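Local coordinates for gamma-glutamyl-gamma-aminobutyraldehyde dehydrogenase (Burkholderia cenocepacia, PDB 4LIH), which probably oxidises aldehydes such as gamma-glutamyl-gamma-aminobutyraldehyde to carboxylic acids, with NAD(P)+ as hydride acceptor, at residues I247-S252 against A271-G276; V173-P178 against M305-T310; G312-V317 against S413-D418; E358-Y363 against E405-P410. All coordinates share one frame; numbering follows the deposited sequence.

Overall arrangement
Contact 1 joins neighbouring strands 246-250 and 270-274 of a sheet that also holds strands 157-172 and 195-199. Contact 3 joins strands 314-318 and 411-417 of a second sheet, with centres of the two contacts about 27 Å apart. Contact 2, formed by loops 173-178 and 305-310, lies between these sheets, about 12 Å from contact 1 and 13 Å from contact 4, centre to centre, and touches both. Contact 4 sets helix 354-370 against the loop that leads into strand 411-417. Along the chain, contact 1 is nested within the loop closed by contact 2, and contact 4 within that closed by contact 3. Contacts 1, 2 and 4 thus converge around the predicted active site.

Contact 1: residues I247-S252 against A271-G276; sequences IAFTGS and AWLELG
Phe249 lies against Leu273 and Leu275 on one face of a parallel strand pair, its CG anti to the backbone N (chi1 170°). Traced outward, Phe249 CB meets Leu273 CD2 at 3.8 Å and ring atom CD2 stays 3.9 Å from the same methyl. At the far end of that edge Phe249 CE2 reaches Leu275 CD2 at 3.8 Å, the methyl lying near the ring plane. Val255 and Ile259 of helix 253-266 also touch this side chain. On the other face, Thr250 and Glu274 run side by side, with Thr250 OG1 3.4 Å from Glu274 CB; the hydroxyl is hydrogen-bonded to Lys185. Four backbone bonds set the register. Phe249 N to Trp272 O is 2.9 Å long with 164° at the hydrogen. Phe249 O takes Glu274 N at 2.8 Å and Gly251 N gives to Glu274 O at 3.0 Å, so that both the N-H and the carbonyl of the predicted active-site Glu274 are paired with strand 246-250 and its extension. The segment axes are 4.7 Å apart and only 13° from parallel. With helix 253-266, N-capped at Ser252, connecting them, these strands form a beta-alpha-beta unit, as in the Rossmann-like cofactor domain of aldehyde dehydrogenases.

Contact 2: residues V173-P178 against M305-T310; sequences VPWNFP and MGEMCT. With MES (2-(N-morpholino)-ethanesulfonic acid), chain I.
Asn176 reaches Glu307 because its CG stands between the backbone N and the carbonyl carbon (chi1 61°), which turns the amide toward 305-310. Its ND2 donates to Glu307 O at 3.0 Å with 159° at the hydrogen; the acceptor lies in the amide plane, whereas the donor sits above the carbonyl plane. Asn304 ND2 bonds to the same oxygen. At the other end of the amide, Asn176 OD1 takes a weak bond from Phe177 N, and together these bonds define the amide's rotation. Beside it, the Trp175 ring presents its edge to the Glu307 carboxylate, with CZ3 3.3 Å from Glu307 CD. Phe177 CE2 meets Met308 CG at 3.8 Å, again at a ring edge, while Phe177 CZ comes within 3.3 Å of MES C5. The sulfonate of MES, probably from the crystallisation liquor, is held by groups of both loops: Asn176 ND2 bonds to O2S at 2.9 Å, Cys309 N donates to the same oxygen, 168° at the hydrogen, and Thr310 N holds MES O3S at 2.9 Å. Cys309 falls in the cysteine signature of the family. Two N-H groups converging on one anionic oxygen beside it are consistent with an oxyanion hole that would polarise an aldehyde carbonyl.

Contact 3: residues G312-V317 against S413-D418; sequences GSRLLV and SVIVFD
Ser313-Val317 and Ser413-Phe417 are joined first by five backbone hydrogen bonds, donated in turn from either segment. Ile415 N to Leu315 O is short and nearly straight, 2.8 Å with 169° at the hydrogen. The last, Phe417 N to Val317 O, stretches to 3.2 Å and comes from above the carbonyl plane. Weaker CA-H...O contacts fill in between, among them Leu316 CA to Ile415 O at 3.2 Å. At the start of the pairing a water donates to Ser313 O and also bonds to Ser413 OG. This is a parallel pair inside the second sheet of the fold, its short axes 4.6 Å apart and inclined by 26°; strand 314-318 lies between strands 280-283 and 411-417. Apolar contacts divide between two faces. On one, Leu316 and Ile415 lie side by side with their CD1 methyls 4.0 Å apart, and helix 420-428 covers Leu316 and Phe417. On the other, Val317 CG1 meets Val414 CG1 at 3.9 Å beneath helix 319-333, which also touches Leu315 and Val416. The Phe417 ring packs on backbone: its CG stands between its own backbone N and carbonyl carbon (chi1 67°), and the ring swings back along 316-317, Phe417 CE2 3.4 Å from Val317 C. The Arg314 guanidinium leads away and bonds to the carbonyl oxygens of Ile426, Ala427 and Lys278.

Contact 4: residues E358-Y363 against E405-P410; sequences ERVLGY and EEIFGP
Glu405 OE1 accepts from Tyr363 OH at 2.7 Å through its anti lone pair, the one away from the second carboxylate oxygen. OE1 lies at the edge of the phenol ring, near its plane, and the carboxylate is turned 89° to that ring. One face of the same ring is covered by Ile407: its CG1 sits 4.0 Å from the centroid and 19° off the normal, a CH-pi contact, and is 3.7 Å from Tyr363 CG. Within the helix, Arg359 lays one face of its guanidinium on Tyr363 CE2, at the ring's edge. Its extended chain, with CG anti to the backbone N (chi1 163°), carries NH2 to Glu406 O, but at 3.4 Å this bond is weak. The contact packs helix 354-370 on the Glu-x-Phe-Gly-Pro segment of the family, Glu406 to Pro410, whose glutamate in relatives holds the nicotinamide ribose; here the Glu406 side chain sets off away from the helix, and its OE2 bonds to Gly277 N. Further along, Val360 fits against the bare backbone of Gly409, CG2 to CA 3.8 Å, and its other methyl, CG1, reaches Pro410 CD at 4.3 Å. Phe408 turns from the helix and meets Trp175, ring planes about perpendicular.

Contact 1: residues I247-S252 against A271-G276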
loop_
_atom_site.group_PDB
_atom_site.type_symbol
_atom_site.label_atom_id
_atom_site.label_comp_id
_atom_site.label_asym_id
_atom_site.label_seq_id
_atom_site.Cartn_x
_atom_site.Cartn_y
_atom_site.Cartn_z
ATOM N N ILE A 247 26.004 -6.144 -0.218
ATOM C CA ILE A 247 26.446 -7.216 -1.080
ATOM C C ILE A 247 25.278 -8.201 -1.267
ATOM O O ILE A 247 24.700 -8.665 -0.272
ATOM C CB ILE A 247 27.742 -7.935 -0.579
ATOM C CG1 ILE A 247 28.184 -8.961 -1.622
ATOM C CG2 ILE A 247 27.510 -8.626 0.774
ATOM C CD1 ILE A 247 29.635 -9.361 -1.551
ATOM N N ALA A 248 24.949 -8.476 -2.522
ATOM C CA ALA A 248 23.896 -9.420 -2.955
ATOM C C ALA A 248 24.535 -10.601 -3.683
ATOM O O ALA A 248 25.248 -10.394 -4.662
ATOM C CB ALA A 248 22.910 -8.707 -3.885
ATOM N N PHE A 249 24.288 -11.828 -3.189
ATOM C CA PHE A 249 24.962 -13.048 -3.619
ATOM C C PHE A 249 23.917 -14.117 -3.924
ATOM O O PHE A 249 22.898 -14.237 -3.246
ATOM C CB PHE A 249 25.914 -13.518 -2.501
ATOM C CG PHE A 249 26.500 -14.901 -2.694
ATOM C CD1 PHE A 249 27.635 -15.074 -3.417
ATOM C CD2 PHE A 249 25.924 -16.015 -2.094
ATOM C CE1 PHE A 249 28.195 -16.318 -3.596
ATOM C CE2 PHE A 249 26.479 -17.265 -2.250
ATOM C CZ PHE A 249 27.624 -17.425 -3.014
ATOM N N THR A 250 24.158 -14.865 -4.987
ATOM C CA THR A 250 23.421 -16.079 -5.269
ATOM C C THR A 250 24.478 -17.110 -5.504
ATOM O O THR A 250 25.396 -16.847 -6.272
ATOM C CB THR A 250 22.515 -15.972 -6.503
ATOM O OG1 THR A 250 21.542 -14.939 -6.298
ATOM C CG2 THR A 250 21.756 -17.303 -6.777
ATOM N N GLY A 251 24.349 -18.278 -4.850
ATOM C CA GLY A 251 25.386 -19.316 -4.884
ATOM C C GLY A 251 25.174 -20.386 -3.830
ATOM O O GLY A 251 24.064 -20.574 -3.377
ATOM N N SER A 252 26.243 -21.078 -3.454
ATOM C CA SER A 252 26.189 -22.140 -2.420
ATOM C C SER A 252 26.284 -21.577 -0.992
ATOM O O SER A 252 26.599 -20.416 -0.792
ATOM C CB SER A 252 27.329 -23.135 -2.612
ATOM O OG SER A 252 28.551 -22.648 -2.064
ATOM N N ALA A 271 23.920 -7.666 3.787
ATOM C CA ALA A 271 24.253 -8.876 3.047
ATOM C C ALA A 271 22.987 -9.642 2.777
ATOM O O ALA A 271 22.225 -9.942 3.711
ATOM C CB ALA A 271 25.248 -9.744 3.785
ATOM N N TRP A 272 22.813 -9.995 1.505
ATOM C CA TRP A 272 21.601 -10.604 1.002
ATOM C C TRP A 272 21.922 -11.827 0.154
ATOM O O TRP A 272 22.573 -11.705 -0.889
ATOM C CB TRP A 272 20.820 -9.596 0.157
ATOM C CG TRP A 272 20.339 -8.420 0.895
ATOM C CD1 TRP A 272 20.891 -7.164 0.901
ATOM C CD2 TRP A 272 19.237 -8.381 1.796
ATOM N NE1 TRP A 272 20.168 -6.352 1.721
ATOM C CE2 TRP A 272 19.133 -7.070 2.265
ATOM C CE3 TRP A 272 18.297 -9.344 2.229
ATOM C CZ2 TRP A 272 18.157 -6.681 3.178
ATOM C CZ3 TRP A 272 17.307 -8.961 3.127
ATOM C CH2 TRP A 272 17.255 -7.630 3.601
ATOM N N LEU A 273 21.434 -12.994 0.580
ATOM C CA LEU A 273 21.830 -14.252 -0.039
ATOM C C LEU A 273 20.640 -14.991 -0.636
ATOM O O LEU A 273 19.589 -15.071 -0.038
ATOM C CB LEU A 273 22.510 -15.197 0.966
ATOM C CG LEU A 273 23.590 -14.643 1.897
ATOM C CD1 LEU A 273 23.977 -15.743 2.891
ATOM C CD2 LEU A 273 24.792 -14.073 1.124
ATOM N N GLU A 274 20.867 -15.588 -1.798
ATOM C CA GLU A 274 19.932 -16.518 -2.432
ATOM C C GLU A 274 20.786 -17.776 -2.597
ATOM O O GLU A 274 21.858 -17.740 -3.216
ATOM C CB GLU A 274 19.474 -15.983 -3.809
ATOM C CG GLU A 274 18.555 -14.769 -3.822
ATOM C CD GLU A 274 17.077 -15.076 -3.660
ATOM O OE1 GLU A 274 16.321 -14.166 -3.326
ATOM O OE2 GLU A 274 16.657 -16.221 -3.878
ATOM N N LEU A 275 20.361 -18.878 -1.986
ATOM C CA LEU A 275 21.215 -20.061 -1.846
ATOM C C LEU A 275 20.489 -21.247 -2.471
ATOM O O LEU A 275 19.561 -21.029 -3.256
ATOM C CB LEU A 275 21.564 -20.266 -0.381
ATOM C CG LEU A 275 22.186 -19.045 0.319
ATOM C CD1 LEU A 275 22.372 -19.312 1.820
ATOM C CD2 LEU A 275 23.517 -18.715 -0.351
ATOM N N GLY A 276 20.881 -22.456 -2.098
ATOM C CA GLY A 276 20.379 -23.679 -2.726
ATOM C C GLY A 276 19.063 -24.174 -2.131
ATOM O O GLY A 276 18.454 -23.507 -1.262
#

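Contact 2: residues V173-P178 against M305-T310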
loop_
_atom_site.group_PDB
_atom_site.type_symbol
_atom_site.label_atom_id
_atom_site.label_comp_id
_atom_site.label_asym_id
_atom_site.label_seq_id
_atom_site.Cartn_x
_atom_site.Cartn_y
_atom_site.Cartn_z
ATOM N N VAL A 173 27.276 -13.286 -8.623
ATOM C CA VAL A 173 26.252 -14.158 -9.164
ATOM C C VAL A 173 26.815 -15.441 -9.746
ATOM O O VAL A 173 27.998 -15.504 -10.038
ATOM C CB VAL A 173 25.398 -13.399 -10.200
ATOM C CG1 VAL A 173 24.711 -12.222 -9.524
ATOM C CG2 VAL A 173 26.273 -12.919 -11.320
ATOM N N PRO A 174 25.957 -16.471 -9.920
ATOM C CA PRO A 174 26.441 -17.766 -10.246
ATOM C C PRO A 174 26.423 -17.994 -11.750
ATOM O O PRO A 174 26.150 -17.097 -12.525
ATOM C CB PRO A 174 25.446 -18.680 -9.509
ATOM C CG PRO A 174 24.190 -17.994 -9.659
ATOM C CD PRO A 174 24.482 -16.498 -9.840
ATOM N N TRP A 175 26.780 -19.205 -12.134
ATOM C CA TRP A 175 26.954 -19.589 -13.538
ATOM C C TRP A 175 25.776 -20.319 -14.126
ATOM O O TRP A 175 25.793 -20.645 -15.323
ATOM C CB TRP A 175 28.210 -20.485 -13.673
ATOM C CG TRP A 175 28.263 -21.641 -12.644
ATOM C CD1 TRP A 175 28.993 -21.652 -11.485
ATOM C CD2 TRP A 175 27.582 -22.899 -12.694
ATOM N NE1 TRP A 175 28.784 -22.816 -10.806
ATOM C CE2 TRP A 175 27.934 -23.610 -11.524
ATOM C CE3 TRP A 175 26.694 -23.489 -13.595
ATOM C CZ2 TRP A 175 27.463 -24.904 -11.256
ATOM C CZ3 TRP A 175 26.228 -24.792 -13.336
ATOM C CH2 TRP A 175 26.605 -25.477 -12.166
ATOM N N ASN A 176 24.777 -20.661 -13.314
ATOM C CA ASN A 176 23.683 -21.486 -13.867
ATOM C C ASN A 176 22.713 -20.649 -14.698
ATOM O O ASN A 176 22.158 -21.146 -15.714
ATOM C CB ASN A 176 22.970 -22.316 -12.798
ATOM C CG ASN A 176 22.326 -21.468 -11.721
ATOM O OD1 ASN A 176 22.795 -20.361 -11.402
ATOM N ND2 ASN A 176 21.195 -21.939 -11.200
ATOM N N PHE A 177 22.511 -19.398 -14.279
ATOM C CA PHE A 177 21.724 -18.411 -15.020
ATOM C C PHE A 177 22.491 -17.094 -15.030
ATOM O O PHE A 177 22.062 -16.142 -14.344
ATOM C CB PHE A 177 20.325 -18.173 -14.385
ATOM C CG PHE A 177 19.420 -19.351 -14.486
ATOM C CD1 PHE A 177 18.629 -19.531 -15.594
ATOM C CD2 PHE A 177 19.433 -20.331 -13.487
ATOM C CE1 PHE A 177 17.844 -20.653 -15.716
ATOM C CE2 PHE A 177 18.632 -21.463 -13.620
ATOM C CZ PHE A 177 17.873 -21.630 -14.736
ATOM N N PRO A 178 23.614 -17.023 -15.781
ATOM C CA PRO A 178 24.504 -15.873 -15.645
ATOM C C PRO A 178 23.832 -14.541 -15.918
ATOM O O PRO A 178 23.848 -13.687 -15.053
ATOM C CB PRO A 178 25.649 -16.144 -16.649
ATOM C CG PRO A 178 25.577 -17.629 -16.881
ATOM C CD PRO A 178 24.159 -18.045 -16.701
ATOM N N MET A 305 19.555 -28.533 -17.073
ATOM C CA MET A 305 20.373 -29.612 -16.534
ATOM C C MET A 305 20.271 -29.838 -15.013
ATOM O O MET A 305 21.224 -30.297 -14.404
ATOM C CB MET A 305 21.846 -29.362 -16.899
ATOM C CG MET A 305 22.120 -29.279 -18.403
ATOM S SD MET A 305 21.537 -27.798 -19.324
ATOM C CE MET A 305 22.804 -26.589 -18.961
ATOM N N GLY A 306 19.170 -29.477 -14.382
ATOM C CA GLY A 306 19.035 -29.638 -12.901
ATOM C C GLY A 306 19.840 -28.618 -12.129
ATOM O O GLY A 306 19.876 -28.653 -10.912
ATOM N N GLU A 307 20.474 -27.704 -12.861
ATOM C CA GLU A 307 21.348 -26.660 -12.292
ATOM C C GLU A 307 20.444 -25.475 -12.024
ATOM O O GLU A 307 20.473 -24.442 -12.676
ATOM C CB GLU A 307 22.499 -26.259 -13.212
ATOM C CG GLU A 307 23.425 -27.414 -13.584
ATOM C CD GLU A 307 24.398 -27.145 -14.713
ATOM O OE1 GLU A 307 25.442 -27.862 -14.738
ATOM O OE2 GLU A 307 24.173 -26.259 -15.576
ATOM N N MET A 308 19.634 -25.654 -11.024
ATOM C CA MET A 308 18.563 -24.714 -10.708
ATOM C C MET A 308 18.417 -24.798 -9.205
ATOM O O MET A 308 18.170 -25.886 -8.661
ATOM C CB MET A 308 17.256 -25.141 -11.324
ATOM C CG MET A 308 17.084 -24.870 -12.799
ATOM S SD MET A 308 15.340 -25.080 -13.251
ATOM C CE MET A 308 15.128 -26.846 -13.035
ATOM N N CYS A 309 18.537 -23.667 -8.535
ATOM C CA CYS A 309 18.446 -23.702 -7.087
ATOM C C CYS A 309 17.051 -24.211 -6.632
ATOM O O CYS A 309 16.888 -24.894 -5.548
ATOM C CB CYS A 309 18.714 -22.314 -6.559
ATOM S SG CYS A 309 20.458 -21.810 -6.726
ATOM N N THR A 310 16.044 -23.826 -7.425
ATOM C CA THR A 310 14.629 -24.210 -7.130
ATOM C C THR A 310 14.230 -25.538 -7.772
ATOM O O THR A 310 13.030 -25.845 -7.842
ATOM C CB THR A 310 13.579 -23.210 -7.646
ATOM O OG1 THR A 310 13.806 -22.933 -9.049
ATOM C CG2 THR A 310 13.563 -21.954 -6.854
HETATM O O1 MES I . 13.222 -20.556 -14.711
HETATM C C2 MES I . 12.845 -19.387 -13.953
HETATM C C3 MES I . 13.935 -18.863 -13.014
HETATM N N4 MES I . 14.520 -19.939 -12.201
HETATM C C5 MES I . 15.088 -20.947 -13.126
HETATM C C6 MES I . 14.011 -21.542 -14.022
HETATM C C7 MES I . 15.449 -19.376 -11.160
HETATM C C8 MES I . 16.897 -19.902 -11.142
HETATM S S MES I . 17.343 -20.704 -9.749
HETATM O O1S MES I . 17.585 -19.642 -8.734
HETATM O O2S MES I . 18.624 -21.424 -9.918
HETATM O O3S MES I . 16.300 -21.518 -9.137
#

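Contact 3: residues G312-V317 against S413-D418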
loop_
_atom_site.group_PDB
_atom_site.type_symbol
_atom_site.label_atom_id
_atom_site.label_comp_id
_atom_site.label_asym_id
_atom_site.label_seq_id
_atom_site.Cartn_x
_atom_site.Cartn_y
_atom_site.Cartn_z
ATOM N N GLY A 312 12.884 -29.061 -8.637
ATOM C CA GLY A 312 11.928 -29.960 -7.952
ATOM C C GLY A 312 12.614 -31.326 -7.794
ATOM O O GLY A 312 12.271 -32.274 -8.461
ATOM N N SER A 313 13.569 -31.395 -6.872
ATOM C CA SER A 313 14.495 -32.538 -6.801
ATOM C C SER A 313 13.974 -33.648 -5.918
ATOM O O SER A 313 14.559 -34.736 -5.877
ATOM C CB SER A 313 15.852 -32.076 -6.290
ATOM O OG SER A 313 15.692 -31.319 -5.112
ATOM N N ARG A 314 12.884 -33.379 -5.182
ATOM C CA ARG A 314 12.200 -34.436 -4.442
ATOM C C ARG A 314 10.778 -34.430 -4.989
ATOM O O ARG A 314 10.059 -33.430 -4.817
ATOM C CB ARG A 314 12.181 -34.209 -2.911
ATOM C CG ARG A 314 13.525 -34.177 -2.291
ATOM C CD ARG A 314 13.530 -34.011 -0.784
ATOM N NE ARG A 314 13.076 -32.718 -0.351
ATOM C CZ ARG A 314 12.340 -32.457 0.747
ATOM N NH1 ARG A 314 11.922 -33.401 1.568
ATOM N NH2 ARG A 314 12.017 -31.204 1.024
ATOM N N LEU A 315 10.428 -35.487 -5.725
ATOM C CA LEU A 315 9.049 -35.722 -6.166
ATOM C C LEU A 315 8.378 -36.664 -5.195
ATOM O O LEU A 315 8.720 -37.842 -5.102
ATOM C CB LEU A 315 9.011 -36.314 -7.569
ATOM C CG LEU A 315 7.580 -36.536 -8.055
ATOM C CD1 LEU A 315 7.034 -35.254 -8.643
ATOM C CD2 LEU A 315 7.467 -37.702 -9.026
ATOM N N LEU A 316 7.434 -36.114 -4.447
ATOM C CA LEU A 316 6.669 -36.847 -3.475
ATOM C C LEU A 316 5.358 -37.225 -4.158
ATOM O O LEU A 316 4.592 -36.336 -4.574
ATOM C CB LEU A 316 6.365 -35.970 -2.277
ATOM C CG LEU A 316 7.402 -35.839 -1.172
ATOM C CD1 LEU A 316 8.762 -35.454 -1.685
ATOM C CD2 LEU A 316 6.972 -34.846 -0.086
ATOM N N VAL A 317 5.092 -38.520 -4.255
ATOM C CA VAL A 317 3.932 -39.015 -4.989
ATOM C C VAL A 317 3.130 -40.002 -4.153
ATOM O O VAL A 317 3.682 -40.864 -3.504
ATOM C CB VAL A 317 4.366 -39.665 -6.313
ATOM C CG1 VAL A 317 5.316 -40.813 -6.084
ATOM C CG2 VAL A 317 3.161 -40.101 -7.126
ATOM N N SER A 413 14.831 -37.504 -6.997
ATOM C CA SER A 413 14.500 -38.432 -5.917
ATOM C C SER A 413 12.979 -38.542 -5.829
ATOM O O SER A 413 12.291 -37.566 -5.489
ATOM C CB SER A 413 15.074 -37.944 -4.572
ATOM O OG SER A 413 16.479 -38.075 -4.533
ATOM N N VAL A 414 12.457 -39.721 -6.167
ATOM C CA VAL A 414 11.051 -40.027 -6.076
ATOM C C VAL A 414 10.751 -40.702 -4.726
ATOM O O VAL A 414 11.317 -41.754 -4.390
ATOM C CB VAL A 414 10.578 -40.955 -7.220
ATOM C CG1 VAL A 414 9.106 -41.271 -7.065
ATOM C CG2 VAL A 414 10.805 -40.307 -8.570
ATOM N N ILE A 415 9.825 -40.098 -3.977
ATOM C CA ILE A 415 9.519 -40.505 -2.589
ATOM C C ILE A 415 8.037 -40.769 -2.508
ATOM O O ILE A 415 7.256 -39.933 -2.923
ATOM C CB ILE A 415 9.901 -39.391 -1.567
ATOM C CG1 ILE A 415 11.407 -39.139 -1.641
ATOM C CG2 ILE A 415 9.396 -39.750 -0.152
ATOM C CD1 ILE A 415 11.921 -37.868 -0.991
ATOM N N VAL A 416 7.653 -41.936 -1.995
ATOM C CA VAL A 416 6.247 -42.309 -1.892
ATOM C C VAL A 416 5.670 -41.939 -0.534
ATOM O O VAL A 416 6.384 -41.976 0.457
ATOM C CB VAL A 416 6.058 -43.827 -2.118
ATOM C CG1 VAL A 416 6.614 -44.634 -0.939
ATOM C CG2 VAL A 416 4.583 -44.120 -2.297
ATOM N N PHE A 417 4.392 -41.578 -0.486
ATOM C CA PHE A 417 3.744 -41.333 0.774
ATOM C C PHE A 417 2.322 -41.837 0.742
ATOM O O PHE A 417 1.760 -42.107 -0.338
ATOM C CB PHE A 417 3.745 -39.847 1.107
ATOM C CG PHE A 417 2.892 -39.011 0.189
ATOM C CD1 PHE A 417 1.570 -38.716 0.512
ATOM C CD2 PHE A 417 3.438 -38.448 -0.973
ATOM C CE1 PHE A 417 0.809 -37.912 -0.310
ATOM C CE2 PHE A 417 2.673 -37.636 -1.802
ATOM C CZ PHE A 417 1.367 -37.377 -1.484
ATOM N N ASP A 418 1.759 -41.979 1.931
ATOM C CA ASP A 418 0.427 -42.586 2.098
ATOM C C ASP A 418 -0.653 -41.583 2.433
ATOM O O ASP A 418 -1.830 -41.825 2.211
ATOM C CB ASP A 418 0.466 -43.679 3.168
ATOM C CG ASP A 418 1.144 -44.914 2.675
ATOM O OD1 ASP A 418 0.599 -45.629 1.792
ATOM O OD2 ASP A 418 2.252 -45.170 3.129
HETATM O O HOH W 1 17.279 -35.431 -5.981
#

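Contact 4: residues E358-Y363 against E405-P410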
loop_
_atom_site.group_PDB
_atom_site.type_symbol
_atom_site.label_atom_id
_atom_site.label_comp_id
_atom_site.label_asym_id
_atom_site.label_seq_id
_atom_site.Cartn_x
_atom_site.Cartn_y
_atom_site.Cartn_z
ATOM N N GLU A 358 31.537 -34.614 -12.255
ATOM C CA GLU A 358 32.027 -35.646 -11.329
ATOM C C GLU A 358 31.220 -35.710 -10.028
ATOM O O GLU A 358 30.911 -36.797 -9.515
ATOM C CB GLU A 358 33.519 -35.418 -11.064
ATOM C CG GLU A 358 34.329 -35.691 -12.316
ATOM C CD GLU A 358 35.793 -35.306 -12.245
ATOM O OE1 GLU A 358 36.202 -34.291 -11.626
ATOM O OE2 GLU A 358 36.542 -36.042 -12.873
ATOM N N ARG A 359 30.856 -34.533 -9.523
ATOM C CA ARG A 359 30.023 -34.388 -8.323
ATOM C C ARG A 359 28.650 -35.001 -8.540
ATOM O O ARG A 359 28.159 -35.783 -7.723
ATOM C CB ARG A 359 29.883 -32.890 -7.952
ATOM C CG ARG A 359 28.759 -32.568 -6.998
ATOM C CD ARG A 359 28.972 -31.219 -6.318
ATOM N NE ARG A 359 27.973 -30.982 -5.262
ATOM C CZ ARG A 359 28.158 -31.207 -3.949
ATOM N NH1 ARG A 359 29.296 -31.706 -3.471
ATOM N NH2 ARG A 359 27.179 -30.950 -3.090
ATOM N N VAL A 360 28.026 -34.667 -9.664
ATOM C CA VAL A 360 26.762 -35.296 -10.042
ATOM C C VAL A 360 26.887 -36.840 -10.199
ATOM O O VAL A 360 26.042 -37.598 -9.719
ATOM C CB VAL A 360 26.188 -34.665 -11.334
ATOM C CG1 VAL A 360 25.024 -35.484 -11.876
ATOM C CG2 VAL A 360 25.777 -33.219 -11.086
ATOM N N LEU A 361 27.920 -37.307 -10.880
ATOM C CA LEU A 361 28.097 -38.745 -11.025
ATOM C C LEU A 361 28.306 -39.401 -9.644
ATOM O O LEU A 361 27.902 -40.529 -9.435
ATOM C CB LEU A 361 29.218 -39.058 -12.010
ATOM C CG LEU A 361 28.969 -38.535 -13.443
ATOM C CD1 LEU A 361 30.243 -38.536 -14.299
ATOM C CD2 LEU A 361 27.811 -39.257 -14.133
ATOM N N GLY A 362 28.924 -38.684 -8.703
ATOM C CA GLY A 362 29.127 -39.209 -7.362
ATOM C C GLY A 362 27.819 -39.411 -6.612
ATOM O O GLY A 362 27.643 -40.396 -5.885
ATOM N N TYR A 363 26.883 -38.487 -6.796
ATOM C CA TYR A 363 25.551 -38.690 -6.230
ATOM C C TYR A 363 24.804 -39.845 -6.912
ATOM O O TYR A 363 24.135 -40.641 -6.243
ATOM C CB TYR A 363 24.758 -37.412 -6.262
ATOM C CG TYR A 363 25.134 -36.443 -5.183
ATOM C CD1 TYR A 363 24.755 -36.658 -3.874
ATOM C CD2 TYR A 363 25.834 -35.274 -5.478
ATOM C CE1 TYR A 363 25.083 -35.770 -2.876
ATOM C CE2 TYR A 363 26.159 -34.370 -4.490
ATOM C CZ TYR A 363 25.747 -34.608 -3.184
ATOM O OH TYR A 363 26.030 -33.732 -2.168
ATOM N N GLU A 405 20.621 -34.089 0.187
ATOM C CA GLU A 405 21.652 -33.179 -0.222
ATOM C C GLU A 405 21.367 -32.607 -1.587
ATOM O O GLU A 405 20.930 -33.349 -2.493
ATOM C CB GLU A 405 23.002 -33.906 -0.245
ATOM C CG GLU A 405 23.464 -34.277 1.155
ATOM C CD GLU A 405 24.845 -34.900 1.229
ATOM O OE1 GLU A 405 25.636 -34.771 0.285
ATOM O OE2 GLU A 405 25.144 -35.539 2.262
ATOM N N GLU A 406 21.622 -31.309 -1.737
ATOM C CA GLU A 406 21.561 -30.654 -3.068
ATOM C C GLU A 406 22.621 -31.203 -4.003
ATOM O O GLU A 406 23.813 -31.208 -3.695
ATOM C CB GLU A 406 21.673 -29.128 -2.999
ATOM C CG GLU A 406 21.443 -28.436 -4.359
ATOM C CD GLU A 406 21.452 -26.915 -4.257
ATOM O OE1 GLU A 406 22.438 -26.404 -3.688
ATOM O OE2 GLU A 406 20.495 -26.265 -4.774
ATOM N N ILE A 407 22.177 -31.653 -5.164
ATOM C CA ILE A 407 23.039 -32.279 -6.130
ATOM C C ILE A 407 23.438 -31.272 -7.204
ATOM O O ILE A 407 24.575 -31.288 -7.685
ATOM C CB ILE A 407 22.332 -33.455 -6.816
ATOM C CG1 ILE A 407 21.977 -34.525 -5.790
ATOM C CG2 ILE A 407 23.230 -34.026 -7.904
ATOM C CD1 ILE A 407 20.946 -35.508 -6.267
ATOM N N PHE A 408 22.486 -30.424 -7.575
ATOM C CA PHE A 408 22.659 -29.408 -8.607
ATOM C C PHE A 408 22.909 -30.028 -9.962
ATOM O O PHE A 408 23.770 -29.586 -10.705
ATOM C CB PHE A 408 23.754 -28.400 -8.200
ATOM C CG PHE A 408 23.419 -26.981 -8.572
ATOM C CD1 PHE A 408 22.381 -26.330 -7.955
ATOM C CD2 PHE A 408 24.175 -26.288 -9.500
ATOM C CE1 PHE A 408 22.068 -25.016 -8.262
ATOM C CE2 PHE A 408 23.869 -24.991 -9.833
ATOM C CZ PHE A 408 22.794 -24.344 -9.225
ATOM N N GLY A 409 22.135 -31.068 -10.289
ATOM C CA GLY A 409 22.251 -31.775 -11.563
ATOM C C GLY A 409 20.942 -32.513 -11.787
ATOM O O GLY A 409 20.039 -32.427 -10.946
ATOM N N PRO A 410 20.817 -33.222 -12.915
ATOM C CA PRO A 410 19.535 -33.736 -13.358
ATOM C C PRO A 410 19.226 -35.078 -12.737
ATOM O O PRO A 410 19.140 -36.076 -13.434
ATOM C CB PRO A 410 19.707 -33.833 -14.878
ATOM C CG PRO A 410 21.132 -34.166 -15.038
ATOM C CD PRO A 410 21.871 -33.457 -13.933
#